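Local coordinates for protein (hdlp (histone deacetylase-like protein)) (Aquifex aeolicus, PDB 1C3P), which is a zinc-dependent homologue of the eukaryotic histone deacetylases and probably acts as a deacetylase, with a possible link to acetoin breakdown, at residues 179-183 against 207-213; 159-165 against 246-252. Residue numbers count along the deposited sequence, not the author numbering.

Overall arrangement
Contact 2 lies in the parallel sheet of this alpha/beta fold, where residues 159-165 and 246-252 lead into neighbouring strands, and is partly buried, its strand residues being buried; contact 1 is a surface meeting of two loops at the end of helix 173-179 and before strand 217-222. Along the chain, contact 1 falls between the two halves of contact 2, and their centres are about 15 Å apart. They touch where D183 O packs 3.7 Å from F246 CE1. Regular backbone ladders and apolar side chains dominate contact 2, with charged groups gathered at its outer end. Contact 1 instead relies on one tyrosine ring, closely approaching glycines, a few backbone bonds and a water.

Contact 1. Residues 179-183 against 207-213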
loop_
_atom_site.group_PDB
_atom_site.type_symbol
_atom_site.label_atom_id
_atom_site.label_comp_id
_atom_site.label_asym_id
_atom_site.label_seq_id
_atom_site.Cartn_x
_atom_site.Cartn_y
_atom_site.Cartn_z
ATOM N N PHE A 179 -1.871 -12.909 10.384
ATOM C CA PHE A 179 -3.201 -13.149 10.925
ATOM C C PHE A 179 -3.887 -14.378 10.380
ATOM O O PHE A 179 -5.103 -14.537 10.527
ATOM C CB PHE A 179 -4.052 -11.918 10.652
ATOM C CG PHE A 179 -3.427 -10.673 11.171
ATOM C CD1 PHE A 179 -2.811 -9.764 10.309
ATOM C CD2 PHE A 179 -3.341 -10.466 12.545
ATOM C CE1 PHE A 179 -2.106 -8.659 10.816
ATOM C CE2 PHE A 179 -2.638 -9.367 13.060
ATOM C CZ PHE A 179 -2.019 -8.465 12.188
ATOM N N TYR A 180 -3.092 -15.253 9.783
ATOM C CA TYR A 180 -3.597 -16.460 9.161
ATOM C C TYR A 180 -4.337 -17.364 10.141
ATOM O O TYR A 180 -5.315 -18.031 9.781
ATOM C CB TYR A 180 -2.434 -17.240 8.555
ATOM C CG TYR A 180 -2.848 -18.050 7.367
ATOM C CD1 TYR A 180 -2.619 -19.420 7.316
ATOM C CD2 TYR A 180 -3.446 -17.426 6.257
ATOM C CE1 TYR A 180 -2.965 -20.156 6.202
ATOM C CE2 TYR A 180 -3.798 -18.151 5.136
ATOM C CZ TYR A 180 -3.552 -19.521 5.115
ATOM O OH TYR A 180 -3.885 -20.252 4.013
ATOM N N ASP A 181 -3.848 -17.353 11.376
ATOM C CA ASP A 181 -4.343 -18.156 12.493
ATOM C C ASP A 181 -5.517 -17.621 13.333
ATOM O O ASP A 181 -6.047 -18.333 14.195
ATOM C CB ASP A 181 -3.129 -18.449 13.396
ATOM C CG ASP A 181 -3.466 -18.465 14.864
ATOM O OD1 ASP A 181 -3.969 -17.440 15.372
ATOM O OD2 ASP A 181 -3.210 -19.496 15.520
ATOM N N THR A 182 -5.942 -16.388 13.099
ATOM C CA THR A 182 -7.019 -15.845 13.915
ATOM C C THR A 182 -8.282 -15.427 13.187
ATOM O O THR A 182 -8.248 -15.063 12.021
ATOM C CB THR A 182 -6.518 -14.630 14.752
ATOM O OG1 THR A 182 -7.599 -14.102 15.521
ATOM C CG2 THR A 182 -5.984 -13.520 13.847
ATOM N N ASP A 183 -9.398 -15.465 13.901
ATOM C CA ASP A 183 -10.673 -15.066 13.333
ATOM C C ASP A 183 -10.999 -13.643 13.778
ATOM O O ASP A 183 -12.080 -13.129 13.509
ATOM C CB ASP A 183 -11.774 -16.044 13.778
ATOM C CG ASP A 183 -12.025 -16.004 15.275
ATOM O OD1 ASP A 183 -11.044 -15.949 16.043
ATOM O OD2 ASP A 183 -13.206 -16.047 15.687
ATOM N N GLU A 207 -5.746 -20.309 -0.287
ATOM C CA GLU A 207 -5.199 -19.956 1.024
ATOM C C GLU A 207 -6.275 -19.168 1.765
ATOM O O GLU A 207 -6.393 -17.948 1.597
ATOM C CB GLU A 207 -3.927 -19.110 0.853
ATOM C CG GLU A 207 -2.747 -19.904 0.283
ATOM C CD GLU A 207 -1.801 -19.033 -0.496
ATOM O OE1 GLU A 207 -1.556 -17.888 -0.069
ATOM O OE2 GLU A 207 -1.285 -19.497 -1.527
ATOM N N ILE A 208 -7.055 -19.862 2.596
ATOM C CA ILE A 208 -8.136 -19.202 3.314
ATOM C C ILE A 208 -7.949 -19.186 4.822
ATOM O O ILE A 208 -8.888 -18.955 5.566
ATOM C CB ILE A 208 -9.509 -19.847 2.956
ATOM C CG1 ILE A 208 -9.724 -19.822 1.444
ATOM C CG2 ILE A 208 -10.641 -19.077 3.605
ATOM C CD1 ILE A 208 -11.018 -20.450 0.988
ATOM N N GLY A 209 -6.731 -19.424 5.286
ATOM C CA GLY A 209 -6.525 -19.392 6.718
ATOM C C GLY A 209 -6.274 -20.769 7.287
ATOM O O GLY A 209 -6.263 -21.760 6.550
ATOM N N GLU A 210 -6.138 -20.822 8.607
ATOM C CA GLU A 210 -5.817 -22.050 9.318
ATOM C C GLU A 210 -6.409 -21.983 10.726
ATOM O O GLU A 210 -6.498 -20.903 11.331
ATOM C CB GLU A 210 -4.292 -22.121 9.379
ATOM C CG GLU A 210 -3.645 -23.402 9.802
ATOM C CD GLU A 210 -2.130 -23.292 9.677
ATOM O OE1 GLU A 210 -1.542 -22.404 10.339
ATOM O OE2 GLU A 210 -1.532 -24.078 8.908
ATOM N N GLY A 211 -6.811 -23.136 11.252
ATOM C CA GLY A 211 -7.369 -23.177 12.592
ATOM C C GLY A 211 -8.562 -22.260 12.758
ATOM O O GLY A 211 -9.451 -22.257 11.922
ATOM N N LYS A 212 -8.582 -21.489 13.843
ATOM C CA LYS A 212 -9.676 -20.559 14.103
ATOM C C LYS A 212 -9.825 -19.564 12.954
ATOM O O LYS A 212 -10.930 -19.095 12.658
ATOM C CB LYS A 212 -9.418 -19.793 15.402
ATOM C CG LYS A 212 -9.302 -20.665 16.645
ATOM C CD LYS A 212 -10.595 -21.414 16.923
ATOM C CE LYS A 212 -10.488 -22.288 18.166
ATOM N NZ LYS A 212 -10.193 -21.499 19.394
ATOM N N GLY A 213 -8.712 -19.259 12.294
ATOM C CA GLY A 213 -8.747 -18.312 11.191
ATOM C C GLY A 213 -9.093 -18.874 9.824
ATOM O O GLY A 213 -9.075 -18.151 8.835
HETATM O O HOH W 1 -7.332 -16.120 8.765
#
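Y180 gives up far more surface than any other residue here, and its ring lies along the backbone of the 207-213 loop. With chi1 in the t well, the ring reaches G209, whose CA sits 3.4 Å from the centroid of the Y180 ring and 15° off its normal, a CH-pi contact over the face. The backbone of G209 demands glycine: at phi 109° and psi -177° a CB would be jammed against the preceding carbonyl and would collide with G213 O. Farther along the ring, Y180 OH comes within 3.4 Å of E207 CB. E210 N lies over the same face as G209 CA, and Y180 CD1 is 3.8 Å from E210 CB.

The backbone supplies the polar part. Residues 179-182 form a type I beta turn, closed by T182 N to F179 O at 3.3 Å, and within it Y180 O accepts a hydrogen bond from E210 N (3.1 Å). Water 1 lies 3.0 Å from Y180 O and 2.7 Å from G213 O and bridges the two carbonyls. K212 contributes its CB, 3.9 Å from D181 O, and its chain then leads away. Next to it G213 N makes a weak hydrogen bond to D181 O at 3.4 Å; a side chain on G213 would clash with the turn.

This is a surface contact, away from the zinc site, between a helix-to-strand turn and the loop joining strands 185-192 and 217-222. The turn follows helix 173-179, with F179 packed on helix 146-156, while Y180 also touches N217 of strand 217-222, an outermost strand of the sheet.

Contact 2. Residues 159-165 against 246-252; sequences FKRILYI and FEPEVYL
Strands 162-165 and 250-252 are extended, parallel neighbours in the sheet of the alpha/beta deacetylase fold (arginase clan), 4.6 Å apart at closest axis approach and crossing at -22°. I162 pairs with V250, L163 with Y251 and Y164 with L252. The ladder runs L163 N to V250 O (3.0 Å), L252 N to L163 O (2.9 Å) and I165 N to L252 O (2.9 Å); E249 (phi -89°, psi -26°) breaks the extension, yet its N bonds R161 O (2.8 Å).

Side chains alternate between faces. I162 (m,t), Y164 (t), V250 (p) and L252 (m, chi2 85°) share one; I162 CG2 meets L252 CD1 at 3.9 Å. Opposite, L163 (t,p) sets CD2 3.6 Å from P248 CG, and Y251 (p) carries its ring away from 159-165, against helix 272-286, where OH hydrogen-bonds G287 O. F246 (t) brings CE2 4.0 Å from L163 CB. Y164 OH bonds D166; the Y164 side chain is about 7 Å from that of zinc-binding D168, though this model lacks zinc.

R161 (m,t,m) gives NE to E247 O (2.8 Å). E249 (m,t) directs OE1 to K160 N (2.5 Å) and R161 N (3.1 Å), whereas its OE2 pairs with R161 NH2 by charge alone (3.7 Å), water 2 bridging them.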
loop_
_atom_site.group_PDB
_atom_site.type_symbol
_atom_site.label_atom_id
_atom_site.label_comp_id
_atom_site.label_asym_id
_atom_site.label_seq_id
_atom_site.Cartn_x
_atom_site.Cartn_y
_atom_site.Cartn_z
ATOM N N PHE A 159 -10.100 -4.006 20.025
ATOM C CA PHE A 159 -10.891 -4.347 18.853
ATOM C C PHE A 159 -10.777 -5.845 18.616
ATOM O O PHE A 159 -9.687 -6.399 18.694
ATOM C CB PHE A 159 -10.421 -3.567 17.626
ATOM C CG PHE A 159 -10.806 -2.114 17.657
ATOM C CD1 PHE A 159 -10.019 -1.175 18.322
ATOM C CD2 PHE A 159 -11.997 -1.702 17.080
ATOM C CE1 PHE A 159 -10.430 0.161 18.409
ATOM C CE2 PHE A 159 -12.425 -0.374 17.158
ATOM C CZ PHE A 159 -11.645 0.559 17.822
ATOM N N LYS A 160 -11.901 -6.492 18.328
ATOM C CA LYS A 160 -11.933 -7.935 18.105
ATOM C C LYS A 160 -12.356 -8.363 16.706
ATOM O O LYS A 160 -12.398 -9.559 16.396
ATOM C CB LYS A 160 -12.855 -8.572 19.151
ATOM C CG LYS A 160 -12.315 -8.432 20.567
ATOM C CD LYS A 160 -13.366 -8.682 21.650
ATOM C CE LYS A 160 -14.057 -10.031 21.519
ATOM N NZ LYS A 160 -14.948 -10.096 20.325
ATOM N N ARG A 161 -12.691 -7.394 15.864
ATOM C CA ARG A 161 -13.085 -7.688 14.486
ATOM C C ARG A 161 -12.484 -6.612 13.600
ATOM O O ARG A 161 -13.083 -5.562 13.369
ATOM C CB ARG A 161 -14.610 -7.695 14.320
ATOM C CG ARG A 161 -15.335 -8.813 15.073
ATOM C CD ARG A 161 -16.809 -8.858 14.672
ATOM N NE ARG A 161 -17.517 -7.607 14.939
ATOM C CZ ARG A 161 -17.889 -7.180 16.147
ATOM N NH1 ARG A 161 -17.626 -7.904 17.227
ATOM N NH2 ARG A 161 -18.519 -6.018 16.275
ATOM N N ILE A 162 -11.288 -6.877 13.100
ATOM C CA ILE A 162 -10.586 -5.902 12.270
ATOM C C ILE A 162 -10.449 -6.421 10.844
ATOM O O ILE A 162 -10.047 -7.546 10.636
ATOM C CB ILE A 162 -9.201 -5.662 12.882
ATOM C CG1 ILE A 162 -9.389 -5.168 14.319
ATOM C CG2 ILE A 162 -8.421 -4.669 12.053
ATOM C CD1 ILE A 162 -8.151 -5.191 15.158
ATOM N N LEU A 163 -10.794 -5.596 9.863
ATOM C CA LEU A 163 -10.707 -6.017 8.477
ATOM C C LEU A 163 -9.592 -5.247 7.811
ATOM O O LEU A 163 -9.457 -4.054 8.028
ATOM C CB LEU A 163 -12.033 -5.724 7.756
ATOM C CG LEU A 163 -12.085 -5.806 6.226
ATOM C CD1 LEU A 163 -11.853 -7.252 5.788
ATOM C CD2 LEU A 163 -13.419 -5.292 5.719
ATOM N N TYR A 164 -8.781 -5.940 7.023
ATOM C CA TYR A 164 -7.709 -5.295 6.271
ATOM C C TYR A 164 -7.973 -5.593 4.796
ATOM O O TYR A 164 -8.175 -6.748 4.411
ATOM C CB TYR A 164 -6.355 -5.863 6.676
ATOM C CG TYR A 164 -5.213 -5.305 5.862
ATOM C CD1 TYR A 164 -4.736 -4.003 6.049
ATOM C CD2 TYR A 164 -4.615 -6.091 4.891
ATOM C CE1 TYR A 164 -3.664 -3.521 5.264
ATOM C CE2 TYR A 164 -3.579 -5.633 4.125
ATOM C CZ TYR A 164 -3.101 -4.365 4.307
ATOM O OH TYR A 164 -2.031 -3.996 3.517
ATOM N N ILE A 165 -7.993 -4.553 3.964
ATOM C CA ILE A 165 -8.241 -4.724 2.536
ATOM C C ILE A 165 -7.007 -4.190 1.808
ATOM O O ILE A 165 -6.586 -3.056 2.037
ATOM C CB ILE A 165 -9.478 -3.936 2.083
ATOM C CG1 ILE A 165 -10.708 -4.403 2.871
ATOM C CG2 ILE A 165 -9.668 -4.093 0.583
ATOM C CD1 ILE A 165 -11.921 -3.468 2.733
ATOM N N PHE A 246 -18.198 -11.360 7.633
ATOM C CA PHE A 246 -17.481 -10.579 8.641
ATOM C C PHE A 246 -18.051 -9.170 8.799
ATOM O O PHE A 246 -18.210 -8.451 7.816
ATOM C CB PHE A 246 -16.008 -10.502 8.200
ATOM C CG PHE A 246 -15.045 -10.103 9.289
ATOM C CD1 PHE A 246 -14.716 -10.989 10.306
ATOM C CD2 PHE A 246 -14.421 -8.862 9.254
ATOM C CE1 PHE A 246 -13.768 -10.649 11.277
ATOM C CE2 PHE A 246 -13.471 -8.507 10.221
ATOM C CZ PHE A 246 -13.144 -9.397 11.228
ATOM N N GLU A 247 -18.373 -8.780 10.032
ATOM C CA GLU A 247 -18.886 -7.432 10.324
ATOM C C GLU A 247 -17.775 -6.709 11.089
ATOM O O GLU A 247 -17.694 -6.786 12.316
ATOM C CB GLU A 247 -20.153 -7.488 11.188
ATOM C CG GLU A 247 -21.449 -7.847 10.449
ATOM C CD GLU A 247 -21.498 -9.282 9.937
ATOM O OE1 GLU A 247 -20.637 -9.663 9.117
ATOM O OE2 GLU A 247 -22.409 -10.034 10.352
ATOM N N PRO A 248 -16.926 -5.952 10.373
ATOM C CA PRO A 248 -15.807 -5.228 10.980
ATOM C C PRO A 248 -16.184 -4.156 11.989
ATOM O O PRO A 248 -17.195 -3.481 11.822
ATOM C CB PRO A 248 -15.108 -4.606 9.766
ATOM C CG PRO A 248 -15.531 -5.507 8.614
ATOM C CD PRO A 248 -16.993 -5.635 8.937
ATOM N N GLU A 249 -15.362 -4.015 13.028
ATOM C CA GLU A 249 -15.552 -2.967 14.027
ATOM C C GLU A 249 -14.758 -1.809 13.457
ATOM O O GLU A 249 -15.027 -0.636 13.729
ATOM C CB GLU A 249 -14.940 -3.347 15.378
ATOM C CG GLU A 249 -15.604 -4.528 16.071
ATOM C CD GLU A 249 -14.982 -4.822 17.418
ATOM O OE1 GLU A 249 -13.749 -5.006 17.474
ATOM O OE2 GLU A 249 -15.723 -4.875 18.426
ATOM N N VAL A 250 -13.760 -2.160 12.656
ATOM C CA VAL A 250 -12.905 -1.165 12.038
ATOM C C VAL A 250 -12.128 -1.823 10.912
ATOM O O VAL A 250 -11.879 -3.017 10.965
ATOM C CB VAL A 250 -11.909 -0.567 13.075
ATOM C CG1 VAL A 250 -11.009 -1.644 13.653
ATOM C CG2 VAL A 250 -11.080 0.501 12.420
ATOM N N TYR A 251 -11.772 -1.055 9.889
ATOM C CA TYR A 251 -11.009 -1.614 8.777
ATOM C C TYR A 251 -9.901 -0.668 8.308
ATOM O O TYR A 251 -9.972 0.548 8.513
ATOM C CB TYR A 251 -11.948 -1.942 7.593
ATOM C CG TYR A 251 -12.291 -0.767 6.684
ATOM C CD1 TYR A 251 -11.458 -0.424 5.615
ATOM C CD2 TYR A 251 -13.438 0.003 6.897
ATOM C CE1 TYR A 251 -11.752 0.644 4.795
ATOM C CE2 TYR A 251 -13.749 1.097 6.064
ATOM C CZ TYR A 251 -12.899 1.407 5.024
ATOM O OH TYR A 251 -13.142 2.488 4.205
ATOM N N LEU A 252 -8.859 -1.248 7.706
ATOM C CA LEU A 252 -7.752 -0.486 7.131
ATOM C C LEU A 252 -7.710 -0.890 5.666
ATOM O O LEU A 252 -7.990 -2.043 5.318
ATOM C CB LEU A 252 -6.400 -0.823 7.787
ATOM C CG LEU A 252 -6.311 -0.578 9.290
ATOM C CD1 LEU A 252 -6.842 -1.795 10.018
ATOM C CD2 LEU A 252 -4.861 -0.350 9.683
HETATM O O HOH W 2 -18.386 -4.092 18.755
#